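Local coordinates for 457aa long hypothetical protein (Pyrococcus horikoshii, PDB 2CSU) that is of unknown function but carries a Rossmann-type CoA-binding domain followed by two flavodoxin-like domains of the succinyl-CoA synthetase superfamily, at residues C129-T135 against F176-S181; L2-F6 against K90-I94; N30-K36 against V137-F143; I144-K148 against V166-I170; A205-E211 against P231-A237. One frame throughout, in Å; residues are numbered along the deposited sequence.

Contact 1 (C129-T135 against F176-S181); sequences CVGIMNT and FSKFIS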
# COMPACT_ATOMS: atom_id res chain seq x y z
N CYS A 129 9.59 25.66 4.86
CA CYS A 129 9.91 24.24 4.93
C CYS A 129 9.28 23.60 6.16
O CYS A 129 8.83 24.26 7.08
CB CYS A 129 11.43 24.10 5.00
SG CYS A 129 12.10 24.78 6.54
N VAL A 130 9.23 22.25 6.15
CA VAL A 130 8.70 21.55 7.32
C VAL A 130 9.80 21.26 8.34
O VAL A 130 9.54 20.93 9.49
CB VAL A 130 8.05 20.25 6.85
CG1 VAL A 130 7.68 19.40 8.07
CG2 VAL A 130 6.80 20.55 6.06
N GLY A 131 11.06 21.36 7.88
CA GLY A 131 12.18 21.15 8.78
C GLY A 131 13.03 19.95 8.36
O GLY A 131 12.95 19.46 7.25
N ILE A 132 13.85 19.51 9.31
CA ILE A 132 14.78 18.39 9.14
C ILE A 132 14.75 17.40 10.33
O ILE A 132 14.35 17.74 11.44
CB ILE A 132 16.20 18.94 8.99
CG1 ILE A 132 16.61 19.73 10.24
CG2 ILE A 132 16.27 19.91 7.79
CD1 ILE A 132 18.06 20.20 10.19
N MSE A 133 15.16 16.14 10.06
CA MSE A 133 15.29 15.13 11.11
C MSE A 133 16.60 14.35 11.04
O MSE A 133 17.16 14.09 9.98
CB MSE A 133 14.15 14.11 10.99
CG MSE A 133 12.81 14.68 10.56
SE MSE A 133 11.52 13.42 10.69
CE MSE A 133 10.15 14.38 10.03
N ASN A 134 17.10 13.99 12.23
CA ASN A 134 18.13 12.96 12.33
C ASN A 134 17.71 11.88 13.33
O ASN A 134 17.99 11.96 14.52
CB ASN A 134 19.44 13.61 12.78
CG ASN A 134 20.56 12.59 12.68
OD1 ASN A 134 20.34 11.42 12.39
ND2 ASN A 134 21.79 13.08 12.92
N THR A 135 16.98 10.88 12.82
CA THR A 135 16.41 9.87 13.69
C THR A 135 17.49 9.14 14.49
O THR A 135 17.26 8.65 15.58
CB THR A 135 15.63 8.87 12.83
OG1 THR A 135 16.47 8.34 11.81
CG2 THR A 135 14.43 9.56 12.17
N PHE A 176 13.55 6.46 8.21
CA PHE A 176 14.56 7.23 7.50
C PHE A 176 15.68 7.54 8.46
O PHE A 176 15.47 7.64 9.67
CB PHE A 176 13.96 8.55 7.02
CG PHE A 176 12.81 8.40 6.08
CD1 PHE A 176 12.99 7.84 4.82
CD2 PHE A 176 11.54 8.88 6.43
CE1 PHE A 176 11.92 7.75 3.92
CE2 PHE A 176 10.48 8.80 5.54
CZ PHE A 176 10.66 8.24 4.28
N SER A 177 16.88 7.68 7.92
CA SER A 177 18.03 8.06 8.72
C SER A 177 17.87 9.57 8.91
O SER A 177 17.86 10.08 10.03
CB SER A 177 19.32 7.74 7.97
OG SER A 177 19.18 8.03 6.58
N LYS A 178 17.71 10.28 7.79
CA LYS A 178 17.55 11.73 7.85
C LYS A 178 16.40 12.17 6.96
O LYS A 178 16.06 11.50 5.99
CB LYS A 178 18.83 12.44 7.42
CG LYS A 178 20.07 11.99 8.14
CD LYS A 178 21.27 12.80 7.70
CE LYS A 178 22.43 12.67 8.68
NZ LYS A 178 23.13 11.36 8.61
N PHE A 179 15.80 13.30 7.31
CA PHE A 179 14.69 13.89 6.58
C PHE A 179 14.90 15.38 6.38
O PHE A 179 15.19 16.13 7.30
CB PHE A 179 13.40 13.64 7.36
CG PHE A 179 12.27 14.41 6.74
CD1 PHE A 179 11.54 13.85 5.70
CD2 PHE A 179 11.94 15.67 7.22
CE1 PHE A 179 10.48 14.55 5.14
CE2 PHE A 179 10.88 16.36 6.66
CZ PHE A 179 10.14 15.81 5.62
N ILE A 180 14.78 15.81 5.11
CA ILE A 180 15.02 17.21 4.82
C ILE A 180 13.94 17.80 3.92
O ILE A 180 13.84 17.53 2.73
CB ILE A 180 16.38 17.34 4.13
CG1 ILE A 180 17.48 16.83 5.06
CG2 ILE A 180 16.67 18.83 3.84
CD1 ILE A 180 17.91 15.40 4.71
N SER A 181 13.07 18.61 4.55
CA SER A 181 12.21 19.48 3.77
C SER A 181 12.96 20.78 3.45
O SER A 181 13.43 21.49 4.32
CB SER A 181 10.97 19.79 4.60
OG SER A 181 10.18 20.75 3.91
O HOH W 1 21.23 9.47 10.29

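Contact 2 (L2-F6 against K90-I94); sequences LDYFF and KGVVI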
# COMPACT_ATOMS: atom_id res chain seq x y z
N LEU A 2 27.51 21.45 6.99
CA LEU A 2 26.21 20.82 6.79
C LEU A 2 25.97 19.69 7.79
O LEU A 2 24.98 18.98 7.76
CB LEU A 2 26.16 20.27 5.36
CG LEU A 2 25.73 21.33 4.35
CD1 LEU A 2 24.69 20.80 3.35
CD2 LEU A 2 25.10 22.56 5.00
N ASP A 3 26.96 19.51 8.69
CA ASP A 3 26.82 18.49 9.72
C ASP A 3 26.11 19.04 10.96
O ASP A 3 25.35 18.36 11.63
CB ASP A 3 28.21 17.99 10.10
CG ASP A 3 28.07 16.82 11.07
OD1 ASP A 3 27.33 15.89 10.74
OD2 ASP A 3 28.70 16.86 12.12
N TYR A 4 26.44 20.32 11.23
CA TYR A 4 25.81 20.98 12.37
C TYR A 4 24.28 21.03 12.21
O TYR A 4 23.56 21.45 13.10
CB TYR A 4 26.37 22.39 12.47
CG TYR A 4 26.32 23.05 11.14
CD1 TYR A 4 25.11 23.54 10.65
CD2 TYR A 4 27.48 23.20 10.38
CE1 TYR A 4 25.06 24.17 9.41
CE2 TYR A 4 27.43 23.83 9.14
CZ TYR A 4 26.23 24.30 8.66
OH TYR A 4 26.17 24.93 7.43
N PHE A 5 23.82 20.62 11.02
CA PHE A 5 22.39 20.60 10.77
C PHE A 5 21.72 19.37 11.41
O PHE A 5 20.63 19.44 11.95
CB PHE A 5 22.16 20.58 9.26
CG PHE A 5 21.94 21.97 8.76
CD1 PHE A 5 20.91 22.74 9.29
CD2 PHE A 5 22.75 22.50 7.76
CE1 PHE A 5 20.69 24.02 8.83
CE2 PHE A 5 22.53 23.79 7.30
CZ PHE A 5 21.50 24.56 7.83
N PHE A 6 22.44 18.25 11.25
CA PHE A 6 21.89 16.97 11.69
C PHE A 6 22.54 16.49 13.00
O PHE A 6 22.07 15.56 13.64
CB PHE A 6 22.12 15.94 10.58
CG PHE A 6 21.56 16.47 9.29
CD1 PHE A 6 20.19 16.41 9.07
CD2 PHE A 6 22.41 17.01 8.34
CE1 PHE A 6 19.67 16.91 7.89
CE2 PHE A 6 21.87 17.51 7.15
CZ PHE A 6 20.50 17.46 6.93
N LYS A 90 25.62 28.58 12.90
CA LYS A 90 26.15 28.03 11.65
C LYS A 90 25.04 27.79 10.62
O LYS A 90 25.14 28.17 9.46
CB LYS A 90 26.88 26.73 11.98
CG LYS A 90 28.24 26.98 12.64
CD LYS A 90 28.86 25.71 13.23
CE LYS A 90 30.20 25.97 13.93
NZ LYS A 90 30.03 25.85 15.37
N GLY A 91 23.98 27.10 11.07
CA GLY A 91 22.90 26.77 10.15
C GLY A 91 21.53 27.24 10.67
O GLY A 91 21.27 27.29 11.86
N VAL A 92 20.67 27.64 9.72
CA VAL A 92 19.33 28.10 10.09
C VAL A 92 18.24 27.42 9.25
O VAL A 92 18.31 27.37 8.03
CB VAL A 92 19.27 29.61 9.90
CG1 VAL A 92 17.87 30.13 10.26
CG2 VAL A 92 20.30 30.29 10.79
N VAL A 93 17.23 26.90 9.94
CA VAL A 93 16.09 26.32 9.28
C VAL A 93 14.98 27.35 9.48
O VAL A 93 14.62 27.67 10.63
CB VAL A 93 15.62 25.01 9.93
CG1 VAL A 93 14.29 24.59 9.28
CG2 VAL A 93 16.68 23.90 9.76
N ILE A 94 14.47 27.87 8.38
CA ILE A 94 13.40 28.86 8.41
C ILE A 94 12.11 28.15 8.03
O ILE A 94 11.89 27.83 6.86
CB ILE A 94 13.65 30.02 7.39
CG1 ILE A 94 14.93 30.77 7.77
CG2 ILE A 94 12.46 31.00 7.40
CD1 ILE A 94 15.30 31.87 6.79

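Contact 3 (N30-K36 against V137-F143); sequences NLKEYKK and VDLNATF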
# COMPACT_ATOMS: atom_id res chain seq x y z
N ASN A 30 8.82 18.76 19.85
CA ASN A 30 9.55 17.67 19.23
C ASN A 30 11.02 17.68 19.65
O ASN A 30 11.66 16.64 19.77
CB ASN A 30 9.43 17.82 17.71
CG ASN A 30 8.04 17.46 17.28
OD1 ASN A 30 7.45 16.49 17.75
ND2 ASN A 30 7.51 18.27 16.35
N LEU A 31 11.63 18.85 19.83
CA LEU A 31 13.04 18.89 20.17
C LEU A 31 13.33 18.55 21.63
O LEU A 31 14.49 18.50 22.04
CB LEU A 31 13.63 20.26 19.82
CG LEU A 31 13.72 20.49 18.30
CD1 LEU A 31 14.27 21.87 17.99
CD2 LEU A 31 14.60 19.40 17.69
N LYS A 32 12.28 18.33 22.42
CA LYS A 32 12.52 17.97 23.81
C LYS A 32 13.11 16.57 23.91
O LYS A 32 13.64 16.15 24.93
CB LYS A 32 11.18 18.03 24.55
CG LYS A 32 10.68 19.46 24.73
CD LYS A 32 10.70 19.90 26.20
CE LYS A 32 9.38 19.59 26.92
NZ LYS A 32 9.29 20.40 28.13
N GLU A 33 12.97 15.82 22.81
CA GLU A 33 13.50 14.46 22.76
C GLU A 33 14.97 14.43 22.34
O GLU A 33 15.61 13.39 22.28
CB GLU A 33 12.65 13.65 21.78
CG GLU A 33 11.22 13.43 22.27
CD GLU A 33 10.43 12.71 21.20
OE1 GLU A 33 10.92 11.73 20.66
OE2 GLU A 33 9.33 13.16 20.90
N TYR A 34 15.49 15.62 22.01
CA TYR A 34 16.88 15.70 21.56
C TYR A 34 17.83 16.02 22.72
O TYR A 34 17.85 17.12 23.26
CB TYR A 34 16.97 16.78 20.48
CG TYR A 34 18.33 16.80 19.89
CD1 TYR A 34 18.74 15.76 19.05
CD2 TYR A 34 19.21 17.82 20.21
CE1 TYR A 34 20.02 15.76 18.53
CE2 TYR A 34 20.50 17.81 19.70
CZ TYR A 34 20.91 16.78 18.87
OH TYR A 34 22.18 16.78 18.34
N LYS A 35 18.61 15.00 23.13
CA LYS A 35 19.48 15.16 24.30
C LYS A 35 20.97 15.06 23.95
O LYS A 35 21.84 15.20 24.80
CB LYS A 35 19.11 14.07 25.30
CG LYS A 35 17.60 13.87 25.41
CD LYS A 35 17.02 14.56 26.64
CE LYS A 35 15.64 14.01 27.02
NZ LYS A 35 14.64 15.07 26.93
N LYS A 36 21.26 14.76 22.67
CA LYS A 36 22.66 14.76 22.27
C LYS A 36 23.20 16.18 22.13
O LYS A 36 24.31 16.43 21.69
CB LYS A 36 22.78 14.01 20.94
CG LYS A 36 23.73 12.81 21.06
CD LYS A 36 24.42 12.48 19.73
CE LYS A 36 25.22 11.19 19.81
NZ LYS A 36 25.95 10.99 18.56
N VAL A 137 19.88 10.24 16.10
CA VAL A 137 20.12 10.87 17.40
C VAL A 137 18.87 11.59 17.91
O VAL A 137 18.93 12.59 18.61
CB VAL A 137 21.27 11.87 17.24
CG1 VAL A 137 22.54 11.14 16.83
CG2 VAL A 137 20.93 12.90 16.18
N ASP A 138 17.69 11.06 17.58
CA ASP A 138 16.41 11.60 18.04
C ASP A 138 16.27 13.11 17.82
O ASP A 138 15.77 13.83 18.69
CB ASP A 138 16.21 11.27 19.53
CG ASP A 138 16.11 9.76 19.80
OD1 ASP A 138 16.17 9.36 20.98
OD2 ASP A 138 15.97 8.98 18.84
N LEU A 139 16.71 13.58 16.66
CA LEU A 139 16.63 15.00 16.32
C LEU A 139 15.46 15.21 15.35
O LEU A 139 15.50 14.75 14.22
CB LEU A 139 17.92 15.47 15.66
CG LEU A 139 17.89 16.87 15.02
CD1 LEU A 139 18.11 17.94 16.08
CD2 LEU A 139 18.99 16.97 13.95
N ASN A 140 14.42 15.90 15.81
CA ASN A 140 13.26 16.17 14.99
C ASN A 140 12.92 17.66 15.03
O ASN A 140 12.02 18.09 15.76
CB ASN A 140 12.07 15.32 15.46
CG ASN A 140 10.83 15.51 14.61
OD1 ASN A 140 10.91 15.82 13.43
ND2 ASN A 140 9.65 15.32 15.22
N ALA A 141 13.68 18.44 14.26
CA ALA A 141 13.49 19.88 14.15
C ALA A 141 12.39 20.13 13.11
O ALA A 141 12.63 20.69 12.02
CB ALA A 141 14.79 20.53 13.71
N THR A 142 11.18 19.70 13.45
CA THR A 142 10.02 19.83 12.59
C THR A 142 8.76 20.04 13.43
O THR A 142 8.82 19.95 14.67
CB THR A 142 9.81 18.53 11.77
OG1 THR A 142 9.46 17.44 12.64
CG2 THR A 142 11.06 18.16 11.05
N PHE A 143 7.63 20.31 12.78
CA PHE A 143 6.38 20.46 13.50
C PHE A 143 5.47 19.27 13.23
O PHE A 143 4.25 19.35 13.36
CB PHE A 143 5.69 21.80 13.16
CG PHE A 143 5.43 22.01 11.70
CD1 PHE A 143 4.32 21.45 11.08
CD2 PHE A 143 6.30 22.79 10.94
CE1 PHE A 143 4.07 21.66 9.73
CE2 PHE A 143 6.06 23.02 9.59
CZ PHE A 143 4.95 22.45 8.98
O HOH W 2 13.88 16.07 18.73
O HOH W 3 10.59 14.18 18.25
O HOH W 4 16.23 10.80 23.32
O HOH W 5 19.62 13.08 21.34

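Contact 4 (I144-K148 against V166-I170); sequences ITVAK and VYKTI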
# COMPACT_ATOMS: atom_id res chain seq x y z
N ILE A 144 6.08 18.14 12.87
CA ILE A 144 5.32 16.91 12.63
C ILE A 144 5.99 15.76 13.38
O ILE A 144 7.13 15.88 13.83
CB ILE A 144 5.24 16.55 11.11
CG1 ILE A 144 6.62 16.21 10.56
CG2 ILE A 144 4.61 17.72 10.33
CD1 ILE A 144 6.57 15.66 9.13
N THR A 145 5.29 14.64 13.54
CA THR A 145 5.87 13.51 14.27
C THR A 145 7.13 12.97 13.58
O THR A 145 7.23 12.99 12.35
CB THR A 145 4.81 12.38 14.45
OG1 THR A 145 5.31 11.40 15.36
CG2 THR A 145 4.52 11.70 13.13
N VAL A 146 8.08 12.48 14.37
CA VAL A 146 9.33 11.95 13.83
C VAL A 146 9.14 10.61 13.11
O VAL A 146 8.34 9.77 13.51
CB VAL A 146 10.40 11.78 14.97
CG1 VAL A 146 10.08 10.55 15.82
CG2 VAL A 146 11.80 11.68 14.39
N ALA A 147 9.87 10.41 12.02
CA ALA A 147 9.75 9.17 11.29
C ALA A 147 10.47 8.08 12.09
O ALA A 147 11.23 8.39 13.02
CB ALA A 147 10.41 9.31 9.90
N LYS A 148 10.22 6.82 11.76
CA LYS A 148 10.90 5.74 12.46
C LYS A 148 12.37 5.76 12.05
O LYS A 148 12.73 6.35 11.03
CB LYS A 148 10.29 4.39 12.12
CG LYS A 148 8.98 4.11 12.84
CD LYS A 148 8.56 2.67 12.69
CE LYS A 148 7.47 2.29 13.67
NZ LYS A 148 7.08 0.86 13.50
N VAL A 166 5.97 10.42 5.79
CA VAL A 166 6.43 10.06 7.12
C VAL A 166 5.34 9.24 7.81
O VAL A 166 5.61 8.17 8.37
CB VAL A 166 6.77 11.31 7.95
CG1 VAL A 166 6.97 10.96 9.41
CG2 VAL A 166 8.03 11.96 7.40
N TYR A 167 4.09 9.70 7.75
CA TYR A 167 3.00 8.97 8.37
C TYR A 167 2.83 7.62 7.71
O TYR A 167 2.52 6.63 8.36
CB TYR A 167 1.66 9.72 8.27
CG TYR A 167 1.73 11.15 8.75
CD1 TYR A 167 2.70 11.54 9.68
CD2 TYR A 167 0.84 12.12 8.27
CE1 TYR A 167 2.78 12.86 10.12
CE2 TYR A 167 0.92 13.44 8.71
CZ TYR A 167 1.89 13.79 9.63
OH TYR A 167 1.99 15.09 10.06
N LYS A 168 3.03 7.60 6.39
CA LYS A 168 2.91 6.37 5.64
C LYS A 168 3.90 5.33 6.13
O LYS A 168 3.51 4.24 6.53
CB LYS A 168 3.14 6.62 4.15
CG LYS A 168 2.96 5.38 3.27
CD LYS A 168 3.13 5.71 1.79
CE LYS A 168 2.47 4.67 0.90
NZ LYS A 168 3.08 3.32 0.92
N THR A 169 5.18 5.68 6.08
CA THR A 169 6.26 4.78 6.50
C THR A 169 6.15 4.31 7.95
O THR A 169 6.50 3.17 8.26
CB THR A 169 7.61 5.47 6.32
OG1 THR A 169 7.56 6.79 6.88
CG2 THR A 169 7.97 5.55 4.84
N ILE A 170 5.68 5.19 8.83
CA ILE A 170 5.53 4.87 10.24
C ILE A 170 4.64 3.65 10.38
O ILE A 170 5.02 2.67 11.02
CB ILE A 170 4.93 6.07 11.01
CG1 ILE A 170 6.00 7.15 11.18
CG2 ILE A 170 4.39 5.62 12.37
CD1 ILE A 170 5.52 8.43 11.82
O HOH W 6 2.37 14.98 12.93
O HOH W 7 9.15 6.21 9.35

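Contact 5 (A205-E211 against P231-A237); sequences AIALYIE and PIIALKA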
# COMPACT_ATOMS: atom_id res chain seq x y z
N ALA A 205 21.16 5.13 1.48
CA ALA A 205 20.60 5.57 0.21
C ALA A 205 19.92 6.93 0.34
O ALA A 205 19.58 7.40 1.42
CB ALA A 205 19.59 4.52 -0.24
N ILE A 206 19.75 7.60 -0.82
CA ILE A 206 19.09 8.89 -0.83
C ILE A 206 17.83 8.87 -1.70
O ILE A 206 17.85 8.46 -2.86
CB ILE A 206 20.07 9.94 -1.37
CG1 ILE A 206 21.39 9.86 -0.60
CG2 ILE A 206 19.49 11.35 -1.17
CD1 ILE A 206 22.52 10.62 -1.31
N ALA A 207 16.70 9.27 -1.13
CA ALA A 207 15.44 9.29 -1.85
C ALA A 207 15.13 10.75 -2.08
O ALA A 207 15.31 11.57 -1.17
CB ALA A 207 14.34 8.63 -1.01
N LEU A 208 14.69 11.09 -3.29
CA LEU A 208 14.39 12.49 -3.59
C LEU A 208 13.01 12.69 -4.18
O LEU A 208 12.57 11.92 -5.02
CB LEU A 208 15.41 13.05 -4.60
CG LEU A 208 16.92 13.13 -4.32
CD1 LEU A 208 17.62 13.68 -5.57
CD2 LEU A 208 17.20 14.03 -3.13
N TYR A 209 12.31 13.73 -3.71
CA TYR A 209 11.02 14.08 -4.30
C TYR A 209 11.33 15.43 -4.93
O TYR A 209 11.41 16.45 -4.23
CB TYR A 209 9.89 14.27 -3.30
CG TYR A 209 8.65 14.81 -4.00
CD1 TYR A 209 7.90 13.98 -4.84
CD2 TYR A 209 8.28 16.15 -3.89
CE1 TYR A 209 6.80 14.47 -5.55
CE2 TYR A 209 7.18 16.65 -4.60
CZ TYR A 209 6.44 15.80 -5.43
OH TYR A 209 5.36 16.26 -6.15
N ILE A 210 11.51 15.44 -6.24
CA ILE A 210 11.85 16.66 -6.96
C ILE A 210 10.74 17.31 -7.75
O ILE A 210 10.01 16.65 -8.49
CB ILE A 210 13.01 16.41 -7.96
CG1 ILE A 210 14.22 15.82 -7.23
CG2 ILE A 210 13.36 17.70 -8.67
CD1 ILE A 210 15.20 15.13 -8.15
N GLU A 211 10.62 18.62 -7.57
CA GLU A 211 9.65 19.40 -8.32
C GLU A 211 10.52 20.09 -9.37
O GLU A 211 10.11 20.25 -10.52
CB GLU A 211 8.96 20.41 -7.41
CG GLU A 211 7.77 19.80 -6.68
CD GLU A 211 7.12 20.74 -5.70
OE1 GLU A 211 7.37 21.96 -5.79
OE2 GLU A 211 6.33 20.27 -4.86
N PRO A 231 23.44 4.90 -3.79
CA PRO A 231 22.33 5.20 -4.69
C PRO A 231 21.42 6.38 -4.33
O PRO A 231 21.24 6.75 -3.17
CB PRO A 231 21.57 3.87 -4.77
CG PRO A 231 21.81 3.27 -3.46
CD PRO A 231 23.28 3.56 -3.21
N ILE A 232 20.87 6.97 -5.39
CA ILE A 232 19.97 8.09 -5.28
C ILE A 232 18.73 7.73 -6.09
O ILE A 232 18.84 7.36 -7.26
CB ILE A 232 20.63 9.37 -5.85
CG1 ILE A 232 21.86 9.73 -5.01
CG2 ILE A 232 19.62 10.51 -5.89
CD1 ILE A 232 22.70 10.87 -5.55
N ILE A 233 17.56 7.81 -5.46
CA ILE A 233 16.29 7.48 -6.11
C ILE A 233 15.43 8.75 -6.16
O ILE A 233 15.11 9.32 -5.11
CB ILE A 233 15.50 6.38 -5.34
CG1 ILE A 233 16.33 5.10 -5.20
CG2 ILE A 233 14.23 6.03 -6.09
CD1 ILE A 233 17.58 5.24 -4.39
N ALA A 234 15.06 9.18 -7.37
CA ALA A 234 14.26 10.39 -7.54
C ALA A 234 12.87 10.16 -8.12
O ALA A 234 12.69 9.46 -9.11
CB ALA A 234 15.00 11.39 -8.42
N LEU A 235 11.89 10.78 -7.47
CA LEU A 235 10.49 10.73 -7.90
C LEU A 235 10.27 12.15 -8.41
O LEU A 235 10.24 13.10 -7.62
CB LEU A 235 9.56 10.41 -6.72
CG LEU A 235 8.04 10.61 -6.95
CD1 LEU A 235 7.58 9.76 -8.14
CD2 LEU A 235 7.26 10.24 -5.69
N LYS A 236 10.14 12.30 -9.72
CA LYS A 236 9.95 13.61 -10.34
C LYS A 236 8.48 13.85 -10.68
O LYS A 236 7.83 13.08 -11.38
CB LYS A 236 10.79 13.69 -11.61
CG LYS A 236 10.51 14.96 -12.42
CD LYS A 236 11.22 16.18 -11.84
CE LYS A 236 11.00 17.45 -12.69
NZ LYS A 236 9.67 18.00 -12.42
N ALA A 237 7.94 14.94 -10.11
CA ALA A 237 6.54 15.27 -10.36
C ALA A 237 6.38 16.10 -11.63
O ALA A 237 7.17 16.98 -11.95
CB ALA A 237 6.01 16.06 -9.16

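Contact 1 (C129-T135 against F176-S181)
This is an antiparallel strand pair in the mixed sheet that includes the flavodoxin-like part of the chain, beside the separate Rossmann-type sheet: strand 131-134 runs along the end of strand 175-181, their axes 4.5 Å apart at 175°. M133 and F179 form the hydrogen-bonded pair, with M133 N to F179 O at 2.8 Å and F179 N to M133 O at 3.1 Å; S181 N adds a bond to G131 O at 2.8 Å. G131 has phi 118° and psi -164°, where a side chain would jam against the preceding carbonyl. M133, a selenomethionine, and F179 share one face and make a Met-aromatic contact, SE lying 4.8 Å from the ring centroid. On the other face I132 CG2 meets I180 CG2 at 4.1 Å, and a water joins N134 OD1 to K178 NZ, whose salt-bridge partner is D203; N134 ND2 bonds to F6 O. Beyond the paired residues, V130 N donates to S181 OG at 2.9 Å, almost perfectly in line.

Contact 2 (L2-F6 against K90-I94)
K90 comes first, just ahead of strand 91-94 of the parallel Rossmann-type sheet, and its aliphatic base lies flat on an aromatic ring. K90 CB sits 3.7 Å from the centroid of the Y4 ring and 8° off the ring normal, a clean CH-pi contact, while the rest of the lysine chain leads away. G91 follows, and two rings converge on it: G91 CA is 3.5 Å from Y4 CE1 and 3.5 Å from F5 CZ. An ideal CB would fall 2.5 Å from Y4 CE1 and 2.6 Å from F5 CZ, a clash with both, so the fit depends on glycine. At V92 the contact passes to the backbone, with V92 N 3.7 Å from F5 CZ, for the CA-to-CB bond of this valine points away. V93 closes the run with CG2 at 4.1 Å from F5 CE1. The strand's own backbone bonds go to its sheet neighbours, G91 to D66 and A68, V92 to R123 and I125, and F5 also packs on L67 and I125. With no hydrogen bond crossing between 2-6 and 90-94, the N-terminal turn is held on the sheet by aromatic and aliphatic contacts, which rely on shape and on the bare CA of G91.

Contact 3 (N30-K36 against V137-F143)
N30, V137 and Y34 lose the most surface where the last part of helix 23-31 and the type I turn from L31 to Y34 meet the segment around strand 139-142. N30 makes the direct hydrogen bond: its ND2 donates to T142 O at 2.7 Å, and its CB lies 3.3 Å from N140 O. One water bonds to N30 O, D138 O and N140 N together. Y34, whose hydroxyl bonds to P8 O, lays its ring against the strand, with L139 CD1 over one face at 3.8 Å from the centroid and V137 O near the ring edge, 3.2 Å from CD1. V137 then packs between two partners, CG2 against Y34 CE1 at 3.8 Å and CG1 against K36 CD at 3.7 Å. Further along the strand, L31 CD2 lies 4.1 Å from both L139 CD1 and A141 CB. F143 meets F381 of the second subunit edge-to-face. Strand 139-142 pairs with strand 131-134, where D138 and L139 both face N134 in a G1 beta bulge. L31, Y34 and L139 all pack on I11, so the contact lies where strand 10-14 of the parallel sheet meets strand 139-142 of the mixed one, and F143 packs back on helix 23-31.

Contact 4 (I144-K148 against V166-I170)
Residues 144-148, an extended connection between strands 139-142 and 148-149, lie along one side of helix 159-171, and the side-chain torsions show how they fit. V166, with chi1 at 168° (t), presents CG1 to the connection: it is 3.6 Å from T145 O and 3.8 Å from both CA and CB of A147, while CG2 meets I144 CD1 at 4.3 Å. I170 has the mt rotamer, which stretches the chain so that CD1 arrives 3.7 Å from T145 CG2 and 3.6 Å from V146 O. T145 holds chi1 at -170° (t), and its CG2 touches Y167 as well, 3.7 Å from CE1 and close to the plane of the ring. Y167, chi1 -52° (m), extends its hydroxyl to 3.7 Å from I144 CB, where a water links OH to T145 N. A second water joins K148 N to T169 OG1. The side chain of K148 continues past the helix, CE 3.6 Å from I170 O, with m then three t torsions carrying NZ to a salt bridge with D173. No direct hydrogen bond links 144-148 to 166-170. Around them, I144 and V146 lean on M133 of strand 131-134, A147 and T169 pack on F176 of strand 175-181, and the helix's other neighbours include helix 276-283 and, through Y167 and I170, the second subunit.

Contact 5 (A205-E211 against P231-A237)
Six backbone hydrogen bonds tie 205-211 to 231-237, the two parallel strands of a beta-alpha-beta unit connected by helix 216-229 in the flavodoxin-like domain. The bonds alternate in the parallel manner: I206 N to P231 O at 2.9 Å, I233 N to I206 O at 2.7 Å, L208 N to I233 O at 2.6 Å, L235 N to L208 O at 2.8 Å, I210 N to L235 O at 3.0 Å and A237 N to I210 O at 3.1 Å. Past the last rung K236 NZ donates to E211 O at 3.0 Å and to A237 O at 2.7 Å, so one ammonium group bonds to the carbonyls just beyond both strands; it also makes a cation-pi contact with Y261. Strand axes lie 4.5 Å apart at 15°.

Packing then divides between the faces. On one, I206 CD1 meets I232 CG1 at 3.9 Å, L208 CD1 meets I232 CG2 at 3.8 Å and I210 CD1 meets A234 CB at 3.8 Å, a layer joined by L197 and F190 of helix 190-197. On the other, A207, I233 and L235 face helix 276-283, and Y209 CD1 lies 3.9 Å from L235 CD2. Y209 also touches G304 of the second subunit; its OH, buried and without a polar partner in the model, ends 3.1 Å from A237 CB.

How the contacts relate
Contact 1 is the hub: contacts 2, 3 and 4 all touch it, with centres 10 or 11 Å away. Contact 2 reaches it through N134 ND2 and F6 O, 2.6 Å apart, contact 3 through N134 N and L139 O at 2.7 Å, and contact 4 through F176 N and K148 O at 2.9 Å. Contact 4 is nested within the loop that contact 1 closes, whereas contact 3 crosses contact 1 along the chain. Contact 5 touches none of them, its centre about 14 Å from that of contact 1, yet strand 152-156 connects the two within one mixed sheet. Contacts 3, 4 and 5 each meet the second subunit.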